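PDB 6HMJ: putative PAS/PAC sensor protein from Nakamurella multipartita DSM 44233, which acts as a blue light receptor of the light-oxygen-voltage type that binds flavin mononucleotide and mediates RNA binding and translational regulation. Local coordinates for the interface of chains A and B. Sequence-based numbering; all coordinates share one arbitrary frame. Chains: chain A/B, Putative PAS/PAC sensor protein.

Contact 1: the interface of chains A and B. Residues chain A 125, 128-129; chain B 120, 124-125, 128-129.
A parallel coiled-coil-like pairing brings A:Ile125, A:Ala128 and A:Val129 against the same three residues of chain B. Positions 125, 128 and 129 fall on one face of each helix, and the two helices run the same way. Each isoleucine faces the partner's alanine. A:Ile125 sends its branch methyl CG2 to B:Ala128 CB, 3.6 Å away, and the exchanged pair, A:Ala128 CB with B:Ile125 CG2, repeats this at 3.7 Å. CG2 of A:Ile125 stands anti to the backbone N while CG1 lies beside it (chi1 -58°), a shape that parts the two branches and lets the residue work in two directions. Its CG1 branch turns back towards the start of the partner's helix, where CG1 meets B:Ala120 CB at 3.7 Å. Farther out, CD1 lies 4.1 Å from B:Glu124 CG, the two side chains crossing at about a right angle, so the glutamate adds its aliphatic stem to this edge. One turn on, A:Val129 CG2 touches B:Ala128 CB at 3.8 Å and meets its counterpart B:Val129 CG2 at 4.0 Å, a near-symmetric meeting of like methyls. Alanine suits its place by offering one small methyl on which the partner's isoleucine CG2 can rest, whereas the backbones come nearest at the valines; the beta-branched isoleucine and valine pack here with little side-chain freedom to lose. The contact sits early in the long helix 114-149 of chain A, against helix 122-135 of chain B, with B:Ala120 in the loop just ahead of that helix.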
loop_
_atom_site.group_PDB
_atom_site.type_symbol
_atom_site.label_atom_id
_atom_site.label_comp_id
_atom_site.label_asym_id
_atom_site.label_seq_id
_atom_site.Cartn_x
_atom_site.Cartn_y
_atom_site.Cartn_z
ATOM N N ILE A 125 -5.613 -21.247 -16.039
ATOM C CA ILE A 125 -5.007 -21.160 -14.715
ATOM C C ILE A 125 -4.041 -19.982 -14.649
ATOM O O ILE A 125 -4.035 -19.223 -13.672
ATOM C CB ILE A 125 -4.314 -22.487 -14.358
ATOM C CG1 ILE A 125 -5.322 -23.635 -14.414
ATOM C CG2 ILE A 125 -3.689 -22.403 -12.972
ATOM C CD1 ILE A 125 -4.725 -24.999 -14.142
ATOM N N ALA A 128 -5.907 -16.945 -14.149
ATOM C CA ALA A 128 -6.389 -16.908 -12.773
ATOM C C ALA A 128 -5.292 -16.447 -11.822
ATOM O O ALA A 128 -5.522 -15.596 -10.955
ATOM C CB ALA A 128 -6.910 -18.287 -12.367
ATOM N N VAL A 129 -4.088 -17.001 -11.967
ATOM C CA VAL A 129 -2.993 -16.647 -11.068
ATOM C C VAL A 129 -2.689 -15.157 -11.163
ATOM O O VAL A 129 -2.439 -14.494 -10.148
ATOM C CB VAL A 129 -1.753 -17.507 -11.371
ATOM C CG1 VAL A 129 -0.531 -16.954 -10.663
ATOM C CG2 VAL A 129 -1.999 -18.938 -10.936
ATOM N N ALA B 120 -10.713 -25.529 -15.812
ATOM C CA ALA B 120 -9.860 -25.734 -14.650
ATOM C C ALA B 120 -10.701 -25.901 -13.392
ATOM O O ALA B 120 -11.635 -25.131 -13.150
ATOM C CB ALA B 120 -8.898 -24.558 -14.486
ATOM N N GLU B 124 -7.136 -27.076 -8.470
ATOM C CA GLU B 124 -5.865 -26.812 -9.141
ATOM C C GLU B 124 -5.579 -25.317 -9.234
ATOM O O GLU B 124 -4.414 -24.907 -9.178
ATOM C CB GLU B 124 -5.829 -27.475 -10.520
ATOM C CG GLU B 124 -6.977 -27.155 -11.455
ATOM C CD GLU B 124 -7.156 -28.222 -12.527
ATOM O OE1 GLU B 124 -6.251 -29.071 -12.685
ATOM O OE2 GLU B 124 -8.203 -28.219 -13.206
ATOM N N ILE B 125 -6.615 -24.486 -9.383
ATOM C CA ILE B 125 -6.399 -23.042 -9.413
ATOM C C ILE B 125 -5.864 -22.565 -8.068
ATOM O O ILE B 125 -4.916 -21.774 -8.000
ATOM C CB ILE B 125 -7.697 -22.303 -9.793
ATOM C CG1 ILE B 125 -8.164 -22.725 -11.188
ATOM C CG2 ILE B 125 -7.494 -20.789 -9.707
ATOM C CD1 ILE B 125 -9.459 -22.069 -11.632
ATOM N N ALA B 128 -2.243 -23.480 -7.658
ATOM C CA ALA B 128 -1.343 -22.642 -8.443
ATOM C C ALA B 128 -1.233 -21.241 -7.853
ATOM O O ALA B 128 -0.140 -20.665 -7.806
ATOM C CB ALA B 128 -1.822 -22.572 -9.893
ATOM N N VAL B 129 -2.357 -20.673 -7.407
ATOM C CA VAL B 129 -2.331 -19.336 -6.822
ATOM C C VAL B 129 -1.481 -19.326 -5.558
ATOM O O VAL B 129 -0.681 -18.409 -5.336
ATOM C CB VAL B 129 -3.764 -18.847 -6.543
ATOM C CG1 VAL B 129 -3.744 -17.594 -5.671
ATOM C CG2 VAL B 129 -4.492 -18.572 -7.849
#

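Contact 2: the interface of chains A and B. Residues chain A 236-237, 240-241; chain B 331-333, 344.
Helix 234-244 of chain A lays A:Ile237 and A:Arg240 on the partner's PAS sheet, where B:Val333 of strand 323-334 and B:Ile344 of strand 340-346 receive them. The compact part gathers round the end of B:Ile344. Its terminal methyl CD1 meets the stem of A:Arg240, lying 3.6 Å from CB and 3.5 Å from CG, the two side chains running obliquely to one another; the same methyl also reaches the backbone of A:Ala241, 4.1 Å from its CA. B:Val333 lies next to B:Ile344 on the sheet and adds both of its methyls. With CG1 anti to the backbone N (chi1 178°), they fork: CG1 meets A:Ile237 CG1 at 4.0 Å, the side chains about perpendicular, while CG2 comes to 4.0 Å from A:Arg240 CG as those two side chains slide past each other in opposite directions. Beta-branched residues are at home in strands and give the sheet a firm apolar surface. A:Gly236 and A:Ala241 flank the contact and bury little surface, their small size keeping bulk away from the sheet. Away from this knot the packing is looser. A:Arg240 bends at chi2 (62°) and then runs out past B:Ser331 and B:Pro332, carrying its charged end beyond the methyls; arginine fits here because a greasy stem and a polar head share one side chain. Cutting A:Arg240 back to an alanine removes everything beyond CB, which would probably open a gap beside B:Val333 CG2 and leave B:Ile344 CD1 with less to rest on. Along the loose rim, the nearest approach of the guanidinium nitrogen A:Arg240 NE is to the methylene carbon B:Ser331 CB, 4.0 Å away.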
loop_
_atom_site.group_PDB
_atom_site.type_symbol
_atom_site.label_atom_id
_atom_site.label_comp_id
_atom_site.label_asym_id
_atom_site.label_seq_id
_atom_site.Cartn_x
_atom_site.Cartn_y
_atom_site.Cartn_z
ATOM N N GLY A 236 10.563 38.690 34.470
ATOM C CA GLY A 236 10.865 38.951 33.073
ATOM C C GLY A 236 11.373 37.724 32.341
ATOM O O GLY A 236 10.987 37.468 31.197
ATOM N N ILE A 237 12.252 36.953 32.985
ATOM C CA ILE A 237 12.815 35.769 32.343
ATOM C C ILE A 237 11.720 34.747 32.063
ATOM O O ILE A 237 11.578 34.252 30.938
ATOM C CB ILE A 237 13.937 35.170 33.214
ATOM C CG1 ILE A 237 15.181 36.063 33.160
ATOM C CG2 ILE A 237 14.265 33.751 32.763
ATOM C CD1 ILE A 237 16.302 35.630 34.085
ATOM N N ARG A 240 9.011 35.752 29.543
ATOM C CA ARG A 240 9.534 35.454 28.217
ATOM C C ARG A 240 9.480 33.962 27.920
ATOM O O ARG A 240 9.173 33.558 26.792
ATOM C CB ARG A 240 10.967 35.970 28.102
ATOM C CG ARG A 240 11.561 35.815 26.719
ATOM C CD ARG A 240 10.807 36.602 25.670
ATOM N NE ARG A 240 11.611 36.763 24.463
ATOM C CZ ARG A 240 11.219 37.430 23.384
ATOM N NH1 ARG A 240 10.025 38.006 23.351
ATOM N NH2 ARG A 240 12.026 37.519 22.334
ATOM N N ALA A 241 9.770 33.126 28.920
ATOM C CA ALA A 241 9.788 31.684 28.698
ATOM C C ALA A 241 8.414 31.181 28.276
ATOM O O ALA A 241 8.273 30.517 27.242
ATOM C CB ALA A 241 10.258 30.964 29.963
ATOM N N SER B 331 16.369 32.804 22.947
ATOM C CA SER B 331 15.698 34.091 23.095
ATOM C C SER B 331 16.482 34.979 24.049
ATOM O O SER B 331 16.692 34.587 25.207
ATOM C CB SER B 331 14.271 33.902 23.615
ATOM O OG SER B 331 13.408 33.431 22.597
ATOM N N PRO B 332 16.929 36.163 23.637
ATOM C CA PRO B 332 17.603 37.056 24.583
ATOM C C PRO B 332 16.597 37.736 25.495
ATOM O O PRO B 332 15.450 37.992 25.119
ATOM C CB PRO B 332 18.306 38.069 23.672
ATOM C CG PRO B 332 17.443 38.128 22.463
ATOM C CD PRO B 332 16.874 36.742 22.281
ATOM N N VAL B 333 17.043 38.022 26.715
ATOM C CA VAL B 333 16.213 38.681 27.716
ATOM C C VAL B 333 16.955 39.904 28.234
ATOM O O VAL B 333 18.139 39.818 28.577
ATOM C CB VAL B 333 15.852 37.736 28.878
ATOM C CG1 VAL B 333 15.020 38.471 29.923
ATOM C CG2 VAL B 333 15.103 36.519 28.359
ATOM N N ILE B 344 17.337 32.350 26.982
ATOM C CA ILE B 344 16.448 31.217 27.205
ATOM C C ILE B 344 16.627 30.238 26.052
ATOM O O ILE B 344 16.713 30.645 24.887
ATOM C CB ILE B 344 14.979 31.665 27.327
ATOM C CG1 ILE B 344 14.837 32.724 28.422
ATOM C CG2 ILE B 344 14.084 30.470 27.636
ATOM C CD1 ILE B 344 13.485 33.396 28.449
#

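Contact 1 and contact 2, their C-alpha centres about 71 Å apart, share no residue or secondary-structure element. Contact 1 pairs helix with helix, whereas contact 2 sets a helix on the sheet of the light-sensing module. Contact 1 lies at the two-fold axis and largely pairs with itself, while contact 2 recurs elsewhere with the chains exchanged, so both belong to one symmetric, elongated dimer held at well-separated points. If this dimer is the working form, such spacing could let a change in the flavin-binding PAS domains be passed along the assembly, although the structure alone does not show that path.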